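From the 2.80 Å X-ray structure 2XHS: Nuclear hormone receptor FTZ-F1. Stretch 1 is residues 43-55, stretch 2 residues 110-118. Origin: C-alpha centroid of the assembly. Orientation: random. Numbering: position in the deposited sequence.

Stretch 1 (43-55) VEVDLFELMCKVL
Stretch 2 110-118: QLNNGQVFN

Val 43 has helical backbone angles (-64/-49), and Glu 44 to Asp 46 form an extended lead-in to a helix that starts at Leu 47 and runs beyond Leu 55; residues 110-118 make a turn leading into a strand at Val 116. The helix and strand axes pass 9.3 Å apart, with 54° between their N-to-C directions. Two CA-CA pairs set the register: Val 43 to Asn 113 at 7.0 Å and Leu 47 to Phe 117 at 6.9 Å.

Val 43 (chi1 t) and Glu 44 (chi1 m) point their CA-to-CB bonds away, so the backbone makes the closer approach: Glu 44 CA lies 3.7 Å from Gln 115 OE1. Val 45 (phi/psi -137/162, chi1 t) turns toward the turn, and its carbonyl anchors the contact: Gln 115 NE2 donates to Val 45 O at 3.1 Å. The long glutamine, with chi1 -127° and chi2 t, can reach across to this loop carbonyl. Nearby, Gly 114 adopts phi/psi 83/6, where a CB would jam against the preceding carbonyl.

Asp 46 (chi1 t) faces away and caps the helix; its short carboxylate can accept from a first-turn NH that has no earlier helical carbonyl to bond, and OD2 takes a weak bond from Glu 49 N at 3.3 Å. Leu 47 (m, t) begins the apolar part. Its CD1 lies 3.5 Å from Val 116 O, while its CD2 is 4.3 Å from both Leu 111 CD1 and Phe 117 CD1.

One turn on, Leu 50 (chi1 -136°, chi2 t) places CD1 4.0 Å from Phe 117 CD1. Selenomethionine Met 51 (t, t, p) leads its end away, yet its CA sits 3.8 Å from Phe 117 CZ, at the ring edge. Val 54 (chi1 t) adds CG2 at 4.5 Å from Phe 117 CZ. The CA-to-CB bond of Phe 117 points sideways to stretch 1, but the end of the side chain comes nearer (chi1 t, chi2 75°); its long, flat ring meets the apolar side chains of Leu 47, Leu 50, Met 51 and Val 54, with Leu 47 O, 4.1 Å from Phe 117 CE1, at the ring edge.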

# COMPACT_ATOMS: atom_id res chain seq x y z
N VAL A 43 -1.27 -28.28 12.45
CA VAL A 43 -1.99 -28.15 13.68
C VAL A 43 -2.01 -26.74 14.23
O VAL A 43 -3.03 -26.25 14.63
CB VAL A 43 -1.38 -29.05 14.71
CG1 VAL A 43 -2.38 -29.40 15.74
CG2 VAL A 43 -0.87 -30.27 14.03
N GLU A 44 -0.87 -26.10 14.31
CA GLU A 44 -0.85 -24.73 14.75
C GLU A 44 0.28 -24.03 14.09
O GLU A 44 1.26 -24.65 13.73
CB GLU A 44 -0.70 -24.62 16.25
CG GLU A 44 -2.00 -24.65 16.95
CD GLU A 44 -1.97 -23.84 18.20
OE1 GLU A 44 -0.87 -23.69 18.77
OE2 GLU A 44 -3.03 -23.37 18.65
N VAL A 45 0.14 -22.73 13.93
CA VAL A 45 1.09 -21.93 13.23
C VAL A 45 1.26 -20.69 14.04
O VAL A 45 0.45 -20.41 14.88
CB VAL A 45 0.55 -21.59 11.88
CG1 VAL A 45 1.60 -21.01 11.04
CG2 VAL A 45 0.07 -22.83 11.24
N ASP A 46 2.34 -19.96 13.82
CA ASP A 46 2.57 -18.75 14.56
C ASP A 46 1.90 -17.73 13.75
O ASP A 46 2.25 -17.49 12.63
CB ASP A 46 4.04 -18.44 14.64
CG ASP A 46 4.35 -17.32 15.59
OD1 ASP A 46 3.78 -17.28 16.68
OD2 ASP A 46 5.17 -16.47 15.28
N LEU A 47 0.87 -17.15 14.32
CA LEU A 47 0.09 -16.18 13.62
C LEU A 47 0.87 -14.95 13.29
O LEU A 47 0.65 -14.37 12.27
CB LEU A 47 -1.18 -15.87 14.37
CG LEU A 47 -2.10 -17.07 14.39
CD1 LEU A 47 -3.30 -16.76 15.19
CD2 LEU A 47 -2.50 -17.40 13.02
N PHE A 48 1.76 -14.54 14.17
CA PHE A 48 2.54 -13.38 13.87
C PHE A 48 3.41 -13.65 12.70
O PHE A 48 3.56 -12.84 11.85
CB PHE A 48 3.37 -12.96 15.06
CG PHE A 48 4.24 -11.79 14.78
CD1 PHE A 48 3.76 -10.53 14.86
CD2 PHE A 48 5.53 -11.97 14.41
CE1 PHE A 48 4.53 -9.52 14.60
CE2 PHE A 48 6.30 -10.93 14.16
CZ PHE A 48 5.80 -9.71 14.25
N GLU A 49 4.00 -14.81 12.65
CA GLU A 49 4.86 -15.11 11.54
C GLU A 49 4.13 -15.09 10.25
O GLU A 49 4.68 -14.72 9.25
CB GLU A 49 5.44 -16.50 11.68
CG GLU A 49 6.46 -16.67 12.72
CD GLU A 49 7.42 -17.73 12.37
OE1 GLU A 49 7.09 -18.55 11.53
OE2 GLU A 49 8.51 -17.75 12.93
N LEU A 50 2.90 -15.56 10.26
CA LEU A 50 2.07 -15.63 9.08
C LEU A 50 1.77 -14.27 8.54
O LEU A 50 1.83 -14.03 7.37
CB LEU A 50 0.78 -16.30 9.44
CG LEU A 50 0.18 -17.35 8.52
CD1 LEU A 50 -1.23 -17.55 8.86
CD2 LEU A 50 0.32 -16.97 7.11
N MSE A 51 1.49 -13.35 9.42
CA MSE A 51 1.16 -12.03 9.01
C MSE A 51 2.32 -11.49 8.26
O MSE A 51 2.16 -10.82 7.30
CB MSE A 51 0.89 -11.18 10.22
CG MSE A 51 0.40 -9.84 9.89
SE MSE A 51 0.64 -8.72 11.29
CE MSE A 51 2.44 -8.36 11.06
N CYS A 52 3.50 -11.79 8.74
CA CYS A 52 4.73 -11.37 8.13
C CYS A 52 4.91 -11.98 6.78
O CYS A 52 5.51 -11.39 5.92
CB CYS A 52 5.92 -11.68 9.00
SG CYS A 52 6.16 -10.57 10.30
N LYS A 53 4.45 -13.20 6.63
CA LYS A 53 4.54 -13.87 5.37
C LYS A 53 3.72 -13.18 4.34
O LYS A 53 4.09 -13.08 3.21
CB LYS A 53 4.10 -15.30 5.53
CG LYS A 53 5.24 -16.24 5.53
CD LYS A 53 4.82 -17.64 5.56
CE LYS A 53 4.98 -18.21 6.92
NZ LYS A 53 5.02 -19.67 6.85
N VAL A 54 2.55 -12.74 4.76
CA VAL A 54 1.65 -12.05 3.89
C VAL A 54 2.25 -10.75 3.49
O VAL A 54 2.26 -10.42 2.34
CB VAL A 54 0.38 -11.74 4.63
CG1 VAL A 54 -0.52 -10.96 3.79
CG2 VAL A 54 -0.28 -12.98 4.99
N LEU A 55 2.78 -10.03 4.44
CA LEU A 55 3.40 -8.77 4.20
C LEU A 55 4.58 -8.91 3.30
O LEU A 55 4.82 -8.11 2.47
CB LEU A 55 3.86 -8.18 5.50
CG LEU A 55 2.81 -7.76 6.48
CD1 LEU A 55 3.47 -7.40 7.73
CD2 LEU A 55 2.08 -6.62 5.96
N GLN A 110 -11.62 -17.36 9.46
CA GLN A 110 -11.37 -18.65 10.06
C GLN A 110 -10.44 -19.37 9.14
O GLN A 110 -10.66 -19.42 7.97
CB GLN A 110 -12.66 -19.43 10.16
CG GLN A 110 -13.33 -19.38 11.49
CD GLN A 110 -12.82 -20.45 12.39
OE1 GLN A 110 -13.06 -20.42 13.58
NE2 GLN A 110 -12.12 -21.39 11.83
N LEU A 111 -9.40 -19.93 9.69
CA LEU A 111 -8.36 -20.50 8.89
C LEU A 111 -8.50 -21.87 8.30
O LEU A 111 -7.68 -22.24 7.50
CB LEU A 111 -7.09 -20.46 9.67
CG LEU A 111 -6.31 -19.20 9.45
CD1 LEU A 111 -5.09 -19.32 10.24
CD2 LEU A 111 -5.99 -19.10 8.02
N ASN A 112 -9.55 -22.59 8.66
CA ASN A 112 -9.72 -23.95 8.19
C ASN A 112 -8.85 -24.77 9.12
O ASN A 112 -8.75 -25.99 9.01
CB ASN A 112 -9.24 -24.10 6.75
CG ASN A 112 -10.21 -23.52 5.74
OD1 ASN A 112 -11.26 -23.00 6.11
ND2 ASN A 112 -9.87 -23.60 4.46
N ASN A 113 -8.23 -24.05 10.05
CA ASN A 113 -7.44 -24.64 11.07
C ASN A 113 -8.22 -24.60 12.30
O ASN A 113 -7.87 -25.22 13.24
CB ASN A 113 -6.25 -23.78 11.35
CG ASN A 113 -5.03 -24.40 10.91
OD1 ASN A 113 -5.06 -25.31 10.11
ND2 ASN A 113 -3.93 -23.94 11.41
N GLY A 114 -9.26 -23.81 12.30
CA GLY A 114 -9.97 -23.56 13.52
C GLY A 114 -9.20 -22.46 14.19
O GLY A 114 -9.48 -22.07 15.30
N GLN A 115 -8.21 -21.97 13.48
CA GLN A 115 -7.41 -20.88 13.94
C GLN A 115 -7.95 -19.65 13.24
O GLN A 115 -8.54 -19.74 12.20
CB GLN A 115 -5.97 -21.15 13.57
CG GLN A 115 -5.00 -21.06 14.71
CD GLN A 115 -3.66 -21.55 14.34
OE1 GLN A 115 -3.52 -22.49 13.60
NE2 GLN A 115 -2.64 -20.92 14.85
N VAL A 116 -7.75 -18.50 13.83
CA VAL A 116 -8.31 -17.29 13.27
C VAL A 116 -7.24 -16.28 12.93
O VAL A 116 -6.43 -15.97 13.75
CB VAL A 116 -9.31 -16.69 14.25
CG1 VAL A 116 -9.77 -15.35 13.81
CG2 VAL A 116 -10.47 -17.59 14.41
N PHE A 117 -7.26 -15.75 11.72
CA PHE A 117 -6.28 -14.77 11.32
C PHE A 117 -6.85 -13.39 11.33
O PHE A 117 -7.85 -13.15 10.73
CB PHE A 117 -5.76 -15.06 9.92
CG PHE A 117 -4.63 -14.19 9.52
CD1 PHE A 117 -3.37 -14.38 10.03
CD2 PHE A 117 -4.81 -13.16 8.64
CE1 PHE A 117 -2.37 -13.58 9.67
CE2 PHE A 117 -3.80 -12.37 8.31
CZ PHE A 117 -2.59 -12.59 8.81
N ASN A 118 -6.19 -12.47 11.99
CA ASN A 118 -6.64 -11.11 12.05
C ASN A 118 -6.14 -10.40 10.86
O ASN A 118 -5.03 -10.00 10.81
CB ASN A 118 -6.05 -10.46 13.27
CG ASN A 118 -6.59 -9.12 13.52
OD1 ASN A 118 -7.76 -8.90 13.40
ND2 ASN A 118 -5.75 -8.21 13.87